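Local coordinates for enoyl-CoA hydratase subunit I (Geobacillus kaustophilus, PDB 2PBP), which probably catalyses the reversible hydration of enoyl-CoA thioesters, the hydro-lyase step of fatty-acid beta-oxidation, at residues A[13-18]-A[189-194]; A[18-23]-A[31-36]. One frame throughout, in Å; residues are numbered along the deposited sequence.

Strand 15-20 is used twice. Near the N terminus the chain turns at Gly13 and Ala14 out of strand 7-12, runs up strand 15-20, and in interaction 2 meets its own continuation, residues 18-23 touching 31-36 at the start of helix 31-46 after a short loop. Interaction 1 closes a far longer loop, with 170 residues between its segments, when helix 186-198 comes back against residues 13-18. The short loop lies within the long one, Ile18 belongs to a segment of each, and the two centres are about 19 Å apart. Interaction 1 ties the strand to a late helix of the family fold, interaction 2 to the first helix.

Interaction 1: A[13-18]-A[189-194]; sequences GAVGII and ETMRLA
Met191 reaches out from helix 186-198 and lays its thioether against two side chains of strand 15-20, Val15 and Ile17. Its CB does not aim straight at the strand; the bends at chi2 and chi3 carry the end of the chain there. With Ile17 the approach is end to end: CD1 of Ile17 lies 3.2 Å from SD of Met191, shorter than normal van der Waals contact, so the exact placement of this pair is doubtful. The packing rests more safely on the methyl CE of Met191, 3.6 Å from CG1 of Val15, whose side chain it meets obliquely. The same CE is 3.8 Å from CD1 of Ile17, which places this methyl beside both side chains.

Val15 turns both methyls to the helix. CG1, anti to the backbone N (chi1 180°), faces the Met191 methyl and also borders the CB of Ala194 at 4.0 Å, while CG2 packs on Ala194 alone of the two, 3.8 Å from its CB. The small Ala194 side chain lets the backbones come together here, and the CA atoms of Val15 and Ala194 are 6.7 Å apart, the nearest such pair. Val15 and Ile17 both direct their CB toward the helix, as alternate residues of a strand do, and the short axes of strand and helix run at 145°, closer to antiparallel than to perpendicular.

The neighbouring strand 52-57 extends the apolar surface: Val15 and Ile17 also touch Val54, and Ala194 touches Val52. The charged residues of this helix turn are engaged elsewhere, Arg192 pairing with Glu189 and Glu188, and Glu189 also with Arg179. No hydrogen bond or salt bridge crosses between the segments, so the strand and helix are joined here by dispersion and exclusion of water.

Interaction 2: A[18-23]-A[31-36]; sequences IELARP and RQMVAE
Met33 points its CG away from its own backbone N (chi1 172°) and, bent at both chi2 and chi3, sends its methyl from the first turns of helix 31-46 toward the end of strand 15-20. Arg22 supplies the other surface: its chi1 of -74° sets CG beside its own backbone N, and further bends at chi2 and chi3 fold the chain. The two side chains meet at an oblique angle, the CE of Met33 lying 3.8 Å from both CB and CG of Arg22. The arginine is therefore met through its aliphatic root, while its guanidinium pairs through NH2 with Asp24. Leu20 adds a looser contact, its CB 4.3 Å from the CE of Met33.

Ile7 of strand 7-12 touches Leu20 and Met33, and Asn27 OD1 accepts a hydrogen bond from the backbone N of Arg22, a link within the loop between strand and helix. On the helix, Gln32 NE2 bonds almost straight to Glu36 OE2 (3.1 Å).

This packing of strand end, connecting loop and following helix belongs to the beta-alpha-beta unit formed by strand 15-20, helix 31-46 and strand 52-57 within the crotonase fold.

Interaction 1: A[13-18]-A[189-194]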
loop_
_atom_site.group_PDB
_atom_site.type_symbol
_atom_site.label_atom_id
_atom_site.label_comp_id
_atom_site.label_asym_id
_atom_site.label_seq_id
_atom_site.Cartn_x
_atom_site.Cartn_y
_atom_site.Cartn_z
ATOM N N GLY A 13 4.618 23.023 17.590
ATOM C CA GLY A 13 4.991 21.780 18.233
ATOM C C GLY A 13 6.011 21.079 17.353
ATOM O O GLY A 13 7.008 21.682 16.957
ATOM N N ALA A 14 5.760 19.814 17.031
ATOM C CA ALA A 14 6.671 19.039 16.191
ATOM C C ALA A 14 6.235 19.070 14.728
ATOM O O ALA A 14 6.693 18.263 13.916
ATOM C CB ALA A 14 6.732 17.596 16.686
ATOM N N VAL A 15 5.356 20.008 14.395
ATOM C CA VAL A 15 4.852 20.142 13.030
ATOM C C VAL A 15 5.402 21.399 12.355
ATOM O O VAL A 15 5.264 22.506 12.876
ATOM C CB VAL A 15 3.297 20.207 13.015
ATOM C CG1 VAL A 15 2.785 20.350 11.584
ATOM C CG2 VAL A 15 2.722 18.949 13.654
ATOM N N GLY A 16 6.038 21.218 11.201
ATOM C CA GLY A 16 6.575 22.352 10.472
ATOM C C GLY A 16 5.576 22.712 9.389
ATOM O O GLY A 16 5.125 21.841 8.645
ATOM N N ILE A 17 5.220 23.991 9.311
ATOM C CA ILE A 17 4.259 24.450 8.316
ATOM C C ILE A 17 4.911 25.362 7.281
ATOM O O ILE A 17 5.642 26.290 7.625
ATOM C CB ILE A 17 3.082 25.232 8.976
ATOM C CG1 ILE A 17 2.430 24.387 10.074
ATOM C CG2 ILE A 17 2.056 25.621 7.924
ATOM C CD1 ILE A 17 1.838 23.019 9.665
ATOM N N ILE A 18 4.647 25.084 6.011
ATOM C CA ILE A 18 5.162 25.913 4.936
ATOM C C ILE A 18 3.941 26.431 4.182
ATOM O O ILE A 18 3.190 25.662 3.579
ATOM C CB ILE A 18 6.069 25.118 3.978
ATOM C CG1 ILE A 18 7.330 24.661 4.725
ATOM C CG2 ILE A 18 6.434 25.981 2.783
ATOM C CD1 ILE A 18 8.148 23.589 4.010
ATOM N N GLU A 189 -8.224 20.517 11.135
ATOM C CA GLU A 189 -8.224 19.073 10.932
ATOM C C GLU A 189 -6.851 18.552 10.515
ATOM O O GLU A 189 -6.407 17.513 11.002
ATOM C CB GLU A 189 -9.266 18.681 9.881
ATOM C CG GLU A 189 -10.707 18.879 10.338
ATOM C CD GLU A 189 -11.057 18.030 11.550
ATOM O OE1 GLU A 189 -10.801 16.809 11.511
ATOM O OE2 GLU A 189 -11.592 18.580 12.537
ATOM N N THR A 190 -6.184 19.267 9.616
ATOM C CA THR A 190 -4.862 18.847 9.153
ATOM C C THR A 190 -3.849 18.861 10.296
ATOM O O THR A 190 -3.061 17.928 10.444
ATOM C CB THR A 190 -4.338 19.755 8.017
ATOM O OG1 THR A 190 -5.264 19.738 6.925
ATOM C CG2 THR A 190 -2.985 19.257 7.522
ATOM N N MET A 191 -3.869 19.917 11.103
ATOM C CA MET A 191 -2.937 20.016 12.220
ATOM C C MET A 191 -3.211 18.951 13.279
ATOM O O MET A 191 -2.290 18.474 13.944
ATOM C CB MET A 191 -2.996 21.411 12.843
ATOM C CG MET A 191 -2.470 22.510 11.931
ATOM S SD MET A 191 -0.770 22.203 11.380
ATOM C CE MET A 191 0.119 22.352 12.938
ATOM N N ARG A 192 -4.476 18.581 13.442
ATOM C CA ARG A 192 -4.819 17.552 14.413
ATOM C C ARG A 192 -4.228 16.229 13.937
ATOM O O ARG A 192 -3.654 15.473 14.722
ATOM C CB ARG A 192 -6.336 17.427 14.550
ATOM C CG ARG A 192 -6.775 16.372 15.546
ATOM C CD ARG A 192 -8.235 16.552 15.927
ATOM N NE ARG A 192 -8.476 17.865 16.517
ATOM C CZ ARG A 192 -9.192 18.824 15.941
ATOM N NH1 ARG A 192 -9.743 18.621 14.752
ATOM N NH2 ARG A 192 -9.356 19.991 16.551
ATOM N N LEU A 193 -4.366 15.959 12.643
ATOM C CA LEU A 193 -3.836 14.736 12.051
ATOM C C LEU A 193 -2.312 14.713 12.165
ATOM O O LEU A 193 -1.723 13.704 12.560
ATOM C CB LEU A 193 -4.242 14.639 10.577
ATOM C CG LEU A 193 -3.596 13.510 9.769
ATOM C CD1 LEU A 193 -3.992 12.158 10.356
ATOM C CD2 LEU A 193 -4.031 13.615 8.313
ATOM N N ALA A 194 -1.680 15.833 11.820
ATOM C CA ALA A 194 -0.226 15.938 11.887
ATOM C C ALA A 194 0.231 15.754 13.330
ATOM O O ALA A 194 1.255 15.121 13.592
ATOM C CB ALA A 194 0.226 17.296 11.356
#

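Interaction 2: A[18-23]-A[31-36]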
loop_
_atom_site.group_PDB
_atom_site.type_symbol
_atom_site.label_atom_id
_atom_site.label_comp_id
_atom_site.label_asym_id
_atom_site.label_seq_id
_atom_site.Cartn_x
_atom_site.Cartn_y
_atom_site.Cartn_z
ATOM N N ILE A 18 4.647 25.084 6.011
ATOM C CA ILE A 18 5.162 25.913 4.936
ATOM C C ILE A 18 3.941 26.431 4.182
ATOM O O ILE A 18 3.190 25.662 3.579
ATOM C CB ILE A 18 6.069 25.118 3.978
ATOM C CG1 ILE A 18 7.330 24.661 4.725
ATOM C CG2 ILE A 18 6.434 25.981 2.783
ATOM C CD1 ILE A 18 8.148 23.589 4.010
ATOM N N GLU A 19 3.734 27.740 4.243
ATOM C CA GLU A 19 2.601 28.364 3.583
ATOM C C GLU A 19 3.056 29.147 2.361
ATOM O O GLU A 19 3.856 30.076 2.477
ATOM C CB GLU A 19 1.881 29.296 4.571
ATOM C CG GLU A 19 0.845 30.214 3.944
ATOM C CD GLU A 19 0.219 31.162 4.957
ATOM O OE1 GLU A 19 0.913 31.537 5.927
ATOM O OE2 GLU A 19 -0.957 31.542 4.776
ATOM N N LEU A 20 2.568 28.758 1.186
ATOM C CA LEU A 20 2.919 29.482 -0.034
ATOM C C LEU A 20 2.307 30.860 0.187
ATOM O O LEU A 20 1.118 30.969 0.501
ATOM C CB LEU A 20 2.308 28.802 -1.262
ATOM C CG LEU A 20 2.610 27.304 -1.390
ATOM C CD1 LEU A 20 2.168 26.805 -2.759
ATOM C CD2 LEU A 20 4.096 27.059 -1.194
ATOM N N ALA A 21 3.114 31.905 0.026
ATOM C CA ALA A 21 2.652 33.263 0.286
ATOM C C ALA A 21 2.592 34.247 -0.881
ATOM O O ALA A 21 3.040 35.389 -0.753
ATOM C CB ALA A 21 3.484 33.863 1.415
ATOM N N ARG A 22 2.041 33.815 -2.012
ATOM C CA ARG A 22 1.895 34.699 -3.163
ATOM C C ARG A 22 0.471 34.595 -3.700
ATOM O O ARG A 22 0.255 34.307 -4.877
ATOM C CB ARG A 22 2.909 34.350 -4.262
ATOM C CG ARG A 22 4.342 34.784 -3.954
ATOM C CD ARG A 22 4.444 36.299 -3.736
ATOM N NE ARG A 22 3.965 37.067 -4.885
ATOM C CZ ARG A 22 4.632 37.224 -6.027
ATOM N NH1 ARG A 22 5.827 36.675 -6.190
ATOM N NH2 ARG A 22 4.094 37.926 -7.015
ATOM N N PRO A 23 -0.526 34.839 -2.831
ATOM C CA PRO A 23 -1.935 34.768 -3.222
ATOM C C PRO A 23 -2.288 35.739 -4.344
ATOM O O PRO A 23 -3.248 35.520 -5.073
ATOM C CB PRO A 23 -2.669 35.082 -1.919
ATOM C CG PRO A 23 -1.720 36.002 -1.221
ATOM C CD PRO A 23 -0.396 35.324 -1.445
ATOM N N ARG A 31 9.707 28.853 -11.220
ATOM C CA ARG A 31 10.935 28.193 -10.805
ATOM C C ARG A 31 11.431 28.775 -9.480
ATOM O O ARG A 31 11.960 28.051 -8.637
ATOM C CB ARG A 31 12.022 28.333 -11.875
ATOM C CG ARG A 31 11.730 27.593 -13.177
ATOM C CD ARG A 31 12.990 27.479 -14.026
ATOM N NE ARG A 31 13.594 28.784 -14.291
ATOM C CZ ARG A 31 13.126 29.659 -15.173
ATOM N NH1 ARG A 31 12.047 29.374 -15.887
ATOM N NH2 ARG A 31 13.737 30.825 -15.336
ATOM N N GLN A 32 11.247 30.080 -9.290
ATOM C CA GLN A 32 11.685 30.734 -8.059
ATOM C C GLN A 32 10.903 30.219 -6.851
ATOM O O GLN A 32 11.483 29.927 -5.804
ATOM C CB GLN A 32 11.520 32.252 -8.175
ATOM C CG GLN A 32 11.905 33.032 -6.922
ATOM C CD GLN A 32 13.314 32.728 -6.453
ATOM O OE1 GLN A 32 14.223 32.530 -7.261
ATOM N NE2 GLN A 32 13.508 32.704 -5.137
ATOM N N MET A 33 9.587 30.113 -7.004
ATOM C CA MET A 33 8.722 29.625 -5.930
ATOM C C MET A 33 9.100 28.193 -5.551
ATOM O O MET A 33 9.237 27.867 -4.371
ATOM C CB MET A 33 7.253 29.681 -6.374
ATOM C CG MET A 33 6.260 29.030 -5.411
ATOM S SD MET A 33 6.109 29.858 -3.808
ATOM C CE MET A 33 4.707 30.957 -4.141
ATOM N N VAL A 34 9.270 27.340 -6.556
ATOM C CA VAL A 34 9.638 25.950 -6.306
ATOM C C VAL A 34 10.963 25.861 -5.553
ATOM O O VAL A 34 11.092 25.078 -4.611
ATOM C CB VAL A 34 9.746 25.155 -7.628
ATOM C CG1 VAL A 34 10.245 23.735 -7.352
ATOM C CG2 VAL A 34 8.384 25.116 -8.315
ATOM N N ALA A 35 11.942 26.668 -5.958
ATOM C CA ALA A 35 13.243 26.658 -5.300
ATOM C C ALA A 35 13.102 27.003 -3.820
ATOM O O ALA A 35 13.742 26.385 -2.973
ATOM C CB ALA A 35 14.194 27.637 -5.982
ATOM N N GLU A 36 12.260 27.982 -3.507
ATOM C CA GLU A 36 12.055 28.370 -2.114
ATOM C C GLU A 36 11.377 27.246 -1.335
ATOM O O GLU A 36 11.723 26.978 -0.183
ATOM C CB GLU A 36 11.223 29.652 -2.027
ATOM C CG GLU A 36 11.990 30.896 -2.462
ATOM C CD GLU A 36 11.219 32.178 -2.226
ATOM O OE1 GLU A 36 10.716 32.369 -1.100
ATOM O OE2 GLU A 36 11.120 32.998 -3.163
#